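Protein Tube (Drosophila melanogaster, PDB 1D2Z) acts as an adaptor in Toll receptor signalling that sets embryonic dorsoventral polarity, recruiting the kinase Pelle to the plasma membrane through an interaction between their death domains. Local coordinates at residues E76-L81 / Q85-M90; D93-S98 / V107-Q112; L113-Q116 / A122-F125. All coordinates share one frame; numbering follows the deposited sequence.

Contact 1. Residues E76-L81 / Q85-M90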
ATOM      1  N   GLU B  76     -17.987 -12.015   3.009  1.00 57.50           N
ATOM      2  CA  GLU B  76     -18.948 -13.114   2.940  1.00 58.84           C
ATOM      3  C   GLU B  76     -19.116 -13.661   1.526  1.00 58.58           C
ATOM      4  O   GLU B  76     -18.830 -14.832   1.270  1.00 57.58           O
ATOM      5  CB  GLU B  76     -20.313 -12.655   3.461  1.00 60.92           C
ATOM      6  CG  GLU B  76     -21.418 -13.700   3.320  1.00 64.56           C
ATOM      7  CD  GLU B  76     -22.809 -13.101   3.414  1.00 67.22           C
ATOM      8  OE1 GLU B  76     -23.255 -12.473   2.428  1.00 67.95           O
ATOM      9  OE2 GLU B  76     -23.457 -13.258   4.470  1.00 68.98           O
ATOM     10  N   ALA B  77     -19.580 -12.805   0.619  1.00 57.70           N
ATOM     11  CA  ALA B  77     -19.811 -13.188  -0.769  1.00 58.25           C
ATOM     12  C   ALA B  77     -18.579 -13.780  -1.438  1.00 57.18           C
ATOM     13  O   ALA B  77     -18.670 -14.801  -2.123  1.00 57.66           O
ATOM     14  CB  ALA B  77     -20.327 -11.999  -1.567  1.00 58.64           C
ATOM     15  N   ALA B  78     -17.427 -13.153  -1.218  1.00 56.70           N
ATOM     16  CA  ALA B  78     -16.182 -13.621  -1.816  1.00 57.08           C
ATOM     17  C   ALA B  78     -15.717 -14.952  -1.241  1.00 56.74           C
ATOM     18  O   ALA B  78     -15.126 -15.766  -1.952  1.00 56.41           O
ATOM     19  CB  ALA B  78     -15.096 -12.569  -1.664  1.00 57.24           C
ATOM     20  N   ASN B  79     -15.983 -15.174   0.044  1.00 57.12           N
ATOM     21  CA  ASN B  79     -15.584 -16.419   0.693  1.00 59.52           C
ATOM     22  C   ASN B  79     -16.294 -17.639   0.102  1.00 60.34           C
ATOM     23  O   ASN B  79     -15.769 -18.752   0.151  1.00 60.83           O
ATOM     24  CB  ASN B  79     -15.798 -16.337   2.208  1.00 59.57           C
ATOM     25  CG  ASN B  79     -14.731 -15.501   2.905  1.00 60.60           C
ATOM     26  OD1 ASN B  79     -13.590 -15.418   2.446  1.00 58.45           O
ATOM     27  ND2 ASN B  79     -15.099 -14.882   4.022  1.00 61.21           N
ATOM     28  N   ARG B  80     -17.474 -17.417  -0.477  1.00 61.08           N
ATOM     29  CA  ARG B  80     -18.253 -18.487  -1.106  1.00 62.41           C
ATOM     30  C   ARG B  80     -17.618 -18.864  -2.449  1.00 62.41           C
ATOM     31  O   ARG B  80     -17.768 -19.991  -2.929  1.00 62.29           O
ATOM     32  CB  ARG B  80     -19.693 -18.030  -1.342  1.00 63.50           C
ATOM     33  CG  ARG B  80     -20.491 -17.737  -0.081  1.00 67.65           C
ATOM     34  CD  ARG B  80     -21.839 -17.137  -0.439  1.00 71.27           C
ATOM     35  NE  ARG B  80     -22.746 -17.060   0.703  1.00 76.17           N
ATOM     36  CZ  ARG B  80     -23.946 -16.486   0.669  1.00 78.04           C
ATOM     37  NH1 ARG B  80     -24.392 -15.930  -0.453  1.00 78.08           N
ATOM     38  NH2 ARG B  80     -24.709 -16.477   1.756  1.00 78.08           N
ATOM     39  N   LEU B  81     -16.922 -17.902  -3.050  1.00 61.12           N
ATOM     40  CA  LEU B  81     -16.252 -18.088  -4.333  1.00 61.22           C
ATOM     41  C   LEU B  81     -14.827 -18.618  -4.126  1.00 61.09           C
ATOM     42  O   LEU B  81     -14.334 -18.649  -2.996  1.00 60.22           O
ATOM     43  CB  LEU B  81     -16.238 -16.753  -5.089  1.00 60.97           C
ATOM     44  CG  LEU B  81     -17.632 -16.178  -5.370  1.00 63.09           C
ATOM     45  CD1 LEU B  81     -17.539 -14.759  -5.913  1.00 62.76           C
ATOM     46  CD2 LEU B  81     -18.375 -17.085  -6.339  1.00 62.08           C
ATOM     47  N   GLN B  85     -10.591 -15.101  -5.726  1.00 52.25           N
ATOM     48  CA  GLN B  85     -11.579 -14.052  -5.991  1.00 49.23           C
ATOM     49  C   GLN B  85     -11.156 -12.731  -5.346  1.00 46.57           C
ATOM     50  O   GLN B  85     -10.926 -12.668  -4.140  1.00 46.11           O
ATOM     51  CB  GLN B  85     -12.958 -14.459  -5.466  1.00 47.10           C
ATOM     52  CG  GLN B  85     -14.111 -13.620  -6.018  1.00 45.67           C
ATOM     53  CD  GLN B  85     -14.399 -13.898  -7.489  1.00 47.89           C
ATOM     54  OE1 GLN B  85     -14.741 -12.989  -8.249  1.00 50.08           O
ATOM     55  NE2 GLN B  85     -14.274 -15.158  -7.892  1.00 43.47           N
ATOM     56  N   SER B  86     -11.083 -11.680  -6.159  1.00 43.44           N
ATOM     57  CA  SER B  86     -10.682 -10.358  -5.689  1.00 39.03           C
ATOM     58  C   SER B  86     -11.746  -9.604  -4.889  1.00 37.37           C
ATOM     59  O   SER B  86     -12.747  -9.152  -5.440  1.00 33.54           O
ATOM     60  CB  SER B  86     -10.228  -9.497  -6.872  1.00 41.26           C
ATOM     61  OG  SER B  86     -10.008  -8.151  -6.468  1.00 37.54           O
ATOM     62  N   LYS B  87     -11.507  -9.448  -3.591  1.00 34.88           N
ATOM     63  CA  LYS B  87     -12.442  -8.724  -2.730  1.00 35.53           C
ATOM     64  C   LYS B  87     -12.430  -7.219  -3.023  1.00 34.88           C
ATOM     65  O   LYS B  87     -13.455  -6.550  -2.882  1.00 32.99           O
ATOM     66  CB  LYS B  87     -12.128  -8.993  -1.257  1.00 37.63           C
ATOM     67  CG  LYS B  87     -12.346 -10.453  -0.845  1.00 40.86           C
ATOM     68  CD  LYS B  87     -12.037 -10.691   0.632  1.00 41.67           C
ATOM     69  CE  LYS B  87     -12.385 -12.120   1.038  1.00 44.69           C
ATOM     70  NZ  LYS B  87     -12.121 -12.396   2.480  1.00 45.19           N
ATOM     71  N   SER B  88     -11.271  -6.699  -3.441  1.00 33.50           N
ATOM     72  CA  SER B  88     -11.124  -5.280  -3.780  1.00 34.87           C
ATOM     73  C   SER B  88     -11.982  -4.955  -4.995  1.00 32.94           C
ATOM     74  O   SER B  88     -12.567  -3.880  -5.079  1.00 33.92           O
ATOM     75  CB  SER B  88      -9.664  -4.933  -4.095  1.00 34.32           C
ATOM     76  OG  SER B  88      -8.822  -5.087  -2.963  1.00 36.63           O
ATOM     77  N   GLN B  89     -12.022  -5.883  -5.947  1.00 33.88           N
ATOM     78  CA  GLN B  89     -12.813  -5.717  -7.164  1.00 35.00           C
ATOM     79  C   GLN B  89     -14.288  -5.578  -6.783  1.00 36.54           C
ATOM     80  O   GLN B  89     -14.984  -4.678  -7.262  1.00 34.92           O
ATOM     81  CB  GLN B  89     -12.608  -6.922  -8.080  1.00 37.42           C
ATOM     82  CG  GLN B  89     -13.352  -6.872  -9.403  1.00 38.48           C
ATOM     83  CD  GLN B  89     -12.900  -7.969 -10.348  1.00 40.40           C
ATOM     84  OE1 GLN B  89     -12.391  -7.694 -11.435  1.00 42.17           O
ATOM     85  NE2 GLN B  89     -13.070  -9.219  -9.931  1.00 38.85           N
ATOM     86  N   MET B  90     -14.750  -6.447  -5.887  1.00 35.95           N
ATOM     87  CA  MET B  90     -16.136  -6.396  -5.432  1.00 38.14           C
ATOM     88  C   MET B  90     -16.399  -5.102  -4.675  1.00 37.21           C
ATOM     89  O   MET B  90     -17.464  -4.502  -4.815  1.00 37.29           O
ATOM     90  CB  MET B  90     -16.470  -7.600  -4.554  1.00 39.00           C
ATOM     91  CG  MET B  90     -16.548  -8.910  -5.320  1.00 43.22           C
ATOM     92  SD  MET B  90     -16.894 -10.321  -4.253  1.00 45.26           S
ATOM     93  CE  MET B  90     -18.177  -9.656  -3.256  1.00 42.62           C
TER

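Contact 2. Residues D93-S98 / V107-Q112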
ATOM      1  N   ASP B  93     -16.672  -2.336  -7.278  1.00 36.89           N
ATOM      2  CA  ASP B  93     -17.906  -2.493  -8.060  1.00 38.40           C
ATOM      3  C   ASP B  93     -19.087  -1.881  -7.307  1.00 38.93           C
ATOM      4  O   ASP B  93     -19.961  -1.251  -7.901  1.00 39.00           O
ATOM      5  CB  ASP B  93     -18.210  -3.972  -8.341  1.00 37.41           C
ATOM      6  CG  ASP B  93     -17.286  -4.583  -9.373  1.00 37.94           C
ATOM      7  OD1 ASP B  93     -16.722  -3.848 -10.210  1.00 41.18           O
ATOM      8  OD2 ASP B  93     -17.132  -5.818  -9.354  1.00 39.75           O
ATOM      9  N   GLU B  94     -19.100  -2.079  -5.994  1.00 38.60           N
ATOM     10  CA  GLU B  94     -20.150  -1.543  -5.143  1.00 41.63           C
ATOM     11  C   GLU B  94     -20.005  -0.026  -4.983  1.00 41.63           C
ATOM     12  O   GLU B  94     -20.979   0.714  -5.101  1.00 42.90           O
ATOM     13  CB  GLU B  94     -20.094  -2.222  -3.768  1.00 43.78           C
ATOM     14  CG  GLU B  94     -21.125  -1.727  -2.757  1.00 50.65           C
ATOM     15  CD  GLU B  94     -22.551  -2.123  -3.113  1.00 55.16           C
ATOM     16  OE1 GLU B  94     -22.772  -3.277  -3.547  1.00 57.12           O
ATOM     17  OE2 GLU B  94     -23.455  -1.278  -2.943  1.00 58.17           O
ATOM     18  N   TRP B  95     -18.777   0.430  -4.741  1.00 41.65           N
ATOM     19  CA  TRP B  95     -18.503   1.852  -4.537  1.00 39.66           C
ATOM     20  C   TRP B  95     -18.688   2.724  -5.783  1.00 38.52           C
ATOM     21  O   TRP B  95     -19.315   3.777  -5.710  1.00 37.35           O
ATOM     22  CB  TRP B  95     -17.088   2.036  -3.967  1.00 36.40           C
ATOM     23  CG  TRP B  95     -16.766   3.442  -3.517  1.00 34.00           C
ATOM     24  CD1 TRP B  95     -17.643   4.376  -3.037  1.00 34.47           C
ATOM     25  CD2 TRP B  95     -15.476   4.074  -3.535  1.00 33.39           C
ATOM     26  NE1 TRP B  95     -16.980   5.553  -2.764  1.00 35.30           N
ATOM     27  CE2 TRP B  95     -15.651   5.395  -3.060  1.00 33.48           C
ATOM     28  CE3 TRP B  95     -14.190   3.654  -3.908  1.00 32.00           C
ATOM     29  CZ2 TRP B  95     -14.586   6.302  -2.952  1.00 35.88           C
ATOM     30  CZ3 TRP B  95     -13.133   4.553  -3.803  1.00 33.59           C
ATOM     31  CH2 TRP B  95     -13.339   5.865  -3.328  1.00 36.96           C
ATOM     32  N   LYS B  96     -18.164   2.269  -6.921  1.00 40.26           N
ATOM     33  CA  LYS B  96     -18.236   3.015  -8.183  1.00 41.44           C
ATOM     34  C   LYS B  96     -19.642   3.399  -8.650  1.00 43.61           C
ATOM     35  O   LYS B  96     -19.818   4.418  -9.321  1.00 44.27           O
ATOM     36  CB  LYS B  96     -17.531   2.237  -9.298  1.00 41.12           C
ATOM     37  CG  LYS B  96     -18.313   1.023  -9.787  1.00 42.25           C
ATOM     38  CD  LYS B  96     -17.536   0.192 -10.776  1.00 39.99           C
ATOM     39  CE  LYS B  96     -18.406  -0.938 -11.307  1.00 38.46           C
ATOM     40  NZ  LYS B  96     -17.618  -1.884 -12.129  1.00 38.79           N
ATOM     41  N   THR B  97     -20.632   2.579  -8.310  1.00 44.05           N
ATOM     42  CA  THR B  97     -22.016   2.833  -8.711  1.00 46.21           C
ATOM     43  C   THR B  97     -22.820   3.483  -7.594  1.00 47.44           C
ATOM     44  O   THR B  97     -23.989   3.822  -7.782  1.00 46.27           O
ATOM     45  CB  THR B  97     -22.744   1.521  -9.108  1.00 44.50           C
ATOM     46  OG1 THR B  97     -22.879   0.680  -7.956  1.00 44.71           O
ATOM     47  CG2 THR B  97     -21.970   0.774 -10.184  1.00 44.57           C
ATOM     48  N   SER B  98     -22.195   3.643  -6.431  1.00 51.01           N
ATOM     49  CA  SER B  98     -22.868   4.231  -5.278  1.00 54.28           C
ATOM     50  C   SER B  98     -23.138   5.724  -5.433  1.00 57.88           C
ATOM     51  O   SER B  98     -22.556   6.391  -6.291  1.00 57.38           O
ATOM     52  CB  SER B  98     -22.068   3.974  -3.998  1.00 54.93           C
ATOM     53  OG  SER B  98     -20.867   4.721  -3.976  1.00 54.45           O
ATOM     54  N   VAL B 107     -11.429   9.333  -9.682  1.00 33.89           N
ATOM     55  CA  VAL B 107     -10.017   8.989  -9.557  1.00 33.54           C
ATOM     56  C   VAL B 107      -9.292   9.923  -8.578  1.00 34.28           C
ATOM     57  O   VAL B 107      -8.391   9.490  -7.854  1.00 33.18           O
ATOM     58  CB  VAL B 107      -9.301   9.056 -10.933  1.00 36.43           C
ATOM     59  CG1 VAL B 107      -7.795   8.870 -10.766  1.00 35.08           C
ATOM     60  CG2 VAL B 107      -9.855   7.987 -11.875  1.00 37.78           C
ATOM     61  N   GLY B 108      -9.682  11.198  -8.579  1.00 31.78           N
ATOM     62  CA  GLY B 108      -9.070  12.187  -7.701  1.00 31.38           C
ATOM     63  C   GLY B 108      -9.424  11.939  -6.246  1.00 32.48           C
ATOM     64  O   GLY B 108      -8.581  12.092  -5.366  1.00 30.31           O
ATOM     65  N   VAL B 109     -10.681  11.573  -5.996  1.00 32.31           N
ATOM     66  CA  VAL B 109     -11.140  11.268  -4.649  1.00 33.42           C
ATOM     67  C   VAL B 109     -10.472   9.977  -4.177  1.00 32.24           C
ATOM     68  O   VAL B 109     -10.042   9.883  -3.031  1.00 32.73           O
ATOM     69  CB  VAL B 109     -12.682  11.140  -4.592  1.00 34.11           C
ATOM     70  CG1 VAL B 109     -13.117  10.425  -3.323  1.00 35.30           C
ATOM     71  CG2 VAL B 109     -13.313  12.525  -4.643  1.00 37.05           C
ATOM     72  N   LEU B 110     -10.356   9.001  -5.075  1.00 32.11           N
ATOM     73  CA  LEU B 110      -9.715   7.730  -4.739  1.00 30.58           C
ATOM     74  C   LEU B 110      -8.256   7.955  -4.344  1.00 29.91           C
ATOM     75  O   LEU B 110      -7.813   7.477  -3.302  1.00 31.79           O
ATOM     76  CB  LEU B 110      -9.780   6.757  -5.918  1.00 27.04           C
ATOM     77  CG  LEU B 110      -8.853   5.533  -5.846  1.00 29.49           C
ATOM     78  CD1 LEU B 110      -9.326   4.573  -4.764  1.00 25.63           C
ATOM     79  CD2 LEU B 110      -8.807   4.837  -7.203  1.00 27.19           C
ATOM     80  N   LEU B 111      -7.530   8.713  -5.164  1.00 29.96           N
ATOM     81  CA  LEU B 111      -6.120   8.994  -4.906  1.00 30.79           C
ATOM     82  C   LEU B 111      -5.896   9.612  -3.529  1.00 29.98           C
ATOM     83  O   LEU B 111      -5.051   9.146  -2.772  1.00 31.10           O
ATOM     84  CB  LEU B 111      -5.534   9.908  -5.988  1.00 30.41           C
ATOM     85  CG  LEU B 111      -4.091  10.375  -5.741  1.00 32.27           C
ATOM     86  CD1 LEU B 111      -3.172   9.170  -5.665  1.00 31.86           C
ATOM     87  CD2 LEU B 111      -3.624  11.334  -6.837  1.00 32.48           C
ATOM     88  N   GLN B 112      -6.666  10.644  -3.205  1.00 29.92           N
ATOM     89  CA  GLN B 112      -6.529  11.313  -1.916  1.00 31.66           C
ATOM     90  C   GLN B 112      -6.897  10.414  -0.736  1.00 30.52           C
ATOM     91  O   GLN B 112      -6.264  10.487   0.317  1.00 29.90           O
ATOM     92  CB  GLN B 112      -7.326  12.615  -1.908  1.00 33.12           C
ATOM     93  CG  GLN B 112      -6.692  13.672  -2.792  1.00 34.75           C
ATOM     94  CD  GLN B 112      -7.553  14.902  -2.949  1.00 37.63           C
ATOM     95  OE1 GLN B 112      -7.386  15.887  -2.229  1.00 40.23           O
ATOM     96  NE2 GLN B 112      -8.470  14.862  -3.908  1.00 35.51           N
TER

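Contact 3. Residues L113-Q116 / A122-F125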
ATOM      1  N   LEU B 113      -7.901   9.556  -0.912  1.00 29.69           N
ATOM      2  CA  LEU B 113      -8.283   8.625   0.155  1.00 28.65           C
ATOM      3  C   LEU B 113      -7.194   7.556   0.319  1.00 28.40           C
ATOM      4  O   LEU B 113      -6.893   7.148   1.436  1.00 25.55           O
ATOM      5  CB  LEU B 113      -9.648   7.982  -0.114  1.00 26.52           C
ATOM      6  CG  LEU B 113     -10.864   8.917   0.002  1.00 26.98           C
ATOM      7  CD1 LEU B 113     -12.140   8.153  -0.290  1.00 28.60           C
ATOM      8  CD2 LEU B 113     -10.933   9.527   1.403  1.00 28.25           C
ATOM      9  N   LEU B 114      -6.576   7.138  -0.788  1.00 28.15           N
ATOM     10  CA  LEU B 114      -5.506   6.137  -0.727  1.00 28.73           C
ATOM     11  C   LEU B 114      -4.335   6.695   0.083  1.00 28.92           C
ATOM     12  O   LEU B 114      -3.752   5.998   0.916  1.00 30.44           O
ATOM     13  CB  LEU B 114      -5.036   5.751  -2.133  1.00 27.86           C
ATOM     14  CG  LEU B 114      -6.016   4.964  -3.008  1.00 25.67           C
ATOM     15  CD1 LEU B 114      -5.448   4.831  -4.420  1.00 26.55           C
ATOM     16  CD2 LEU B 114      -6.265   3.591  -2.403  1.00 23.47           C
ATOM     17  N   VAL B 115      -4.038   7.973  -0.137  1.00 27.99           N
ATOM     18  CA  VAL B 115      -2.956   8.661   0.564  1.00 30.75           C
ATOM     19  C   VAL B 115      -3.271   8.775   2.059  1.00 30.67           C
ATOM     20  O   VAL B 115      -2.408   8.524   2.895  1.00 29.20           O
ATOM     21  CB  VAL B 115      -2.716  10.070  -0.041  1.00 33.13           C
ATOM     22  CG1 VAL B 115      -1.694  10.862   0.795  1.00 32.87           C
ATOM     23  CG2 VAL B 115      -2.232   9.938  -1.486  1.00 32.69           C
ATOM     24  N   GLN B 116      -4.515   9.131   2.386  1.00 30.68           N
ATOM     25  CA  GLN B 116      -4.955   9.257   3.779  1.00 30.85           C
ATOM     26  C   GLN B 116      -4.781   7.942   4.551  1.00 29.78           C
ATOM     27  O   GLN B 116      -4.443   7.950   5.736  1.00 30.64           O
ATOM     28  CB  GLN B 116      -6.425   9.702   3.835  1.00 31.90           C
ATOM     29  CG  GLN B 116      -7.056   9.664   5.239  1.00 31.53           C
ATOM     30  CD  GLN B 116      -6.425  10.655   6.204  1.00 31.16           C
ATOM     31  OE1 GLN B 116      -5.942  11.723   5.803  1.00 31.68           O
ATOM     32  NE2 GLN B 116      -6.443  10.317   7.490  1.00 34.07           N
ATOM     33  N   ALA B 122      -0.941   1.481  -3.998  1.00 31.46           N
ATOM     34  CA  ALA B 122      -2.129   1.765  -4.791  1.00 30.45           C
ATOM     35  C   ALA B 122      -2.110   3.218  -5.246  1.00 31.30           C
ATOM     36  O   ALA B 122      -2.395   3.515  -6.412  1.00 30.19           O
ATOM     37  CB  ALA B 122      -3.393   1.475  -3.980  1.00 27.67           C
ATOM     38  N   ALA B 123      -1.761   4.118  -4.326  1.00 30.63           N
ATOM     39  CA  ALA B 123      -1.704   5.543  -4.628  1.00 29.56           C
ATOM     40  C   ALA B 123      -0.692   5.862  -5.736  1.00 31.53           C
ATOM     41  O   ALA B 123      -0.989   6.657  -6.625  1.00 27.80           O
ATOM     42  CB  ALA B 123      -1.384   6.345  -3.364  1.00 30.44           C
ATOM     43  N   ASP B 124       0.496   5.257  -5.667  1.00 29.81           N
ATOM     44  CA  ASP B 124       1.546   5.473  -6.675  1.00 33.16           C
ATOM     45  C   ASP B 124       1.073   4.977  -8.040  1.00 31.99           C
ATOM     46  O   ASP B 124       1.357   5.590  -9.074  1.00 32.16           O
ATOM     47  CB  ASP B 124       2.848   4.741  -6.297  1.00 30.99           C
ATOM     48  CG  ASP B 124       3.522   5.324  -5.061  1.00 35.36           C
ATOM     49  OD1 ASP B 124       3.102   6.402  -4.585  1.00 35.88           O
ATOM     50  OD2 ASP B 124       4.470   4.694  -4.553  1.00 33.98           O
ATOM     51  N   PHE B 125       0.358   3.856  -8.027  1.00 33.72           N
ATOM     52  CA  PHE B 125      -0.178   3.265  -9.246  1.00 34.10           C
ATOM     53  C   PHE B 125      -1.212   4.199  -9.874  1.00 33.22           C
ATOM     54  O   PHE B 125      -1.188   4.437 -11.078  1.00 32.19           O
ATOM     55  CB  PHE B 125      -0.818   1.908  -8.946  1.00 34.79           C
ATOM     56  CG  PHE B 125      -1.529   1.302 -10.129  1.00 35.85           C
ATOM     57  CD1 PHE B 125      -0.805   0.727 -11.173  1.00 38.87           C
ATOM     58  CD2 PHE B 125      -2.916   1.324 -10.208  1.00 36.09           C
ATOM     59  CE1 PHE B 125      -1.459   0.183 -12.283  1.00 39.81           C
ATOM     60  CE2 PHE B 125      -3.578   0.783 -11.310  1.00 38.44           C
ATOM     61  CZ  PHE B 125      -2.847   0.213 -12.349  1.00 37.25           C
TER

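Contact 1. Residues E76-L81 / Q85-M90
Ala78 meets the next helix mainly through its methyl group, and two longer side chains close on it. CG of Lys87 lies 3.6 Å from Ala78 CB, and SD of Met90 approaches Ala78 CB at 3.9 Å. The sulfur chain then bends at its last torsion (chi3 45°), which carries CE over to Ala77, where Met90 CE rests 3.6 Å from Ala77 CB. Lys87 is stretched out beyond CG, passing its CE across Ala78 before the ammonium reaches Asn79. There Lys87 NZ gives OD1 of Asn79 a weak hydrogen bond of 3.4 Å; the stronger partner of Lys87 NZ is Asp75, one residue before the segment, with which it forms a salt bridge. At the end facing the loop, Leu81 CD1 sits against the amide-bearing chain of Gln85, 3.6 Å from Gln85 CG, while NE2 of that amide comes close to Leu81 CB. The bend at chi2 (71°) lays the Gln85 amide beside Leu81. With an alanine here, the flank of Leu81 would probably lose its cover and its isobutyl group would be freer to turn.

The setting is a helical hairpin of the death domain's helix bundle: helix 68-80 ends, the loop 81-86 follows, and helix 87-96 begins. Ser86 is the N-cap of the second helix, its OG accepting from Gln89 N at 3.1 Å with an N-H...O angle of 152°. That hydroxyl is in turn hydrogen-bonded to Asp27 of helix 16-27, whose carboxylate also engages Ser88. Farther out, Trp32 and Arg33 of helix 31-38 pack on Lys87, and Ile74 touches both Lys87 and Met90.

Contact 2. Residues D93-S98 / V107-Q112
Trp95 reaches helix 107-116 with its indole alone, and the route from CB outward shows how one large side chain can join two helices whose backbones stay apart. CB already points toward the partner helix, and the first torsion (chi1 -171°) sets CG opposite the backbone N, sending the bicyclic ring outward from helix 87-96. Touching begins on the benzene side. There Trp95 CZ3 meets CD1 of Leu110 at 3.9 Å, the methyl lying in the ring plane at its edge. At the tip of the ring, Trp95 CH2 packs 4.0 Å from CD1 of Leu113, one turn farther along the same helix. Next to it, Trp95 CZ2 stands a looser 4.4 Å from CG1 of Val109, again near the plane. Val109 and Leu110 therefore abut the indole rim, and neither stacks on a face through these contacts.

Behind the ring, the backbone of Trp95 is tied down at the end of its helix, where its carbonyl O accepts from Ser98 N at 3.0 Å. On the partner helix, Gly108 O takes two donors, Gln112 N and Gln112 NE2, which come from opposite faces of its plane; Gln112 NE2 is 3.1 Å from Gly108 O. The same amide also binds outside its helix, NE2 giving to Cys48 O and OE1 accepting from Leu54 N.

Ile39 and Pro105, both in loops, also pack against Trp95. Val109 leans on Val45, Cys48 and Ser49 of helix 45-49, whereas Leu110 touches Val126 of helix 120-130, placing the indole-edge contact between helices 87-96 and 107-116 within the buried interior of the six-helix death-domain bundle.

Contact 3. Residues L113-Q116 / A122-F125
Leu114 and Ala123 face one another, Leu114 CB lying 3.9 Å from Ala123 CB. The backbones come correspondingly near, with Leu114 CA only 5.5 Å from Ala123 CA. From that shared point the leucine branches outward along the other helix. Its CG lies opposite the carbonyl carbon (chi1 -69°), which turns the isobutyl fork toward Ala122. Leu114 CD2 meets CB of Ala122 at 3.9 Å, while Leu114 CD1 settles over the peptide link between the two alanines, 3.8 Å from Ala123 N. Val115 approaches Ala123 from a different side, Val115 CG2 standing 4.1 Å from Ala123 CB, so that this one methyl is touched by both Leu114 and Val115.

The small alanine side chains are consistent with the close approach of branched ones on the other helix, here at the junction of helix 107-116 with helix 120-130, consecutive helices of the death-domain bundle. Ala122 also packs on Leu22 and Leu26 of helix 16-27, and Leu114 reaches Leu35 of helix 31-38, so the two helices share their apolar sides with the rest of the bundle.

The neighbouring Asp124 turns its CB away from helix 107-116. Its OD2 is salt-bridged to Arg138 and hydrogen-bonded to Asn74 of the Pelle death domain, the partner chain in the complex.

Overall arrangement
The three contacts divide between surface and interior. Contact 1 is a surface contact, its centre about 17 Å from the chain centre, and combines apolar touches with a weak polar bond and a capped helix start. Contacts 2 and 3 are buried, their centres each about 6 Å from the chain centre, and are apolar across their segments: an aromatic edge in one, branched aliphatics against alanine methyls in the other. Helix 87-96 serves contacts 1 and 2, helix 107-116 contacts 2 and 3. The latter two touch directly, in part through Leu111 with Ala123, whereas contact 1 stays about 9 Å, nearest atoms, from contact 3.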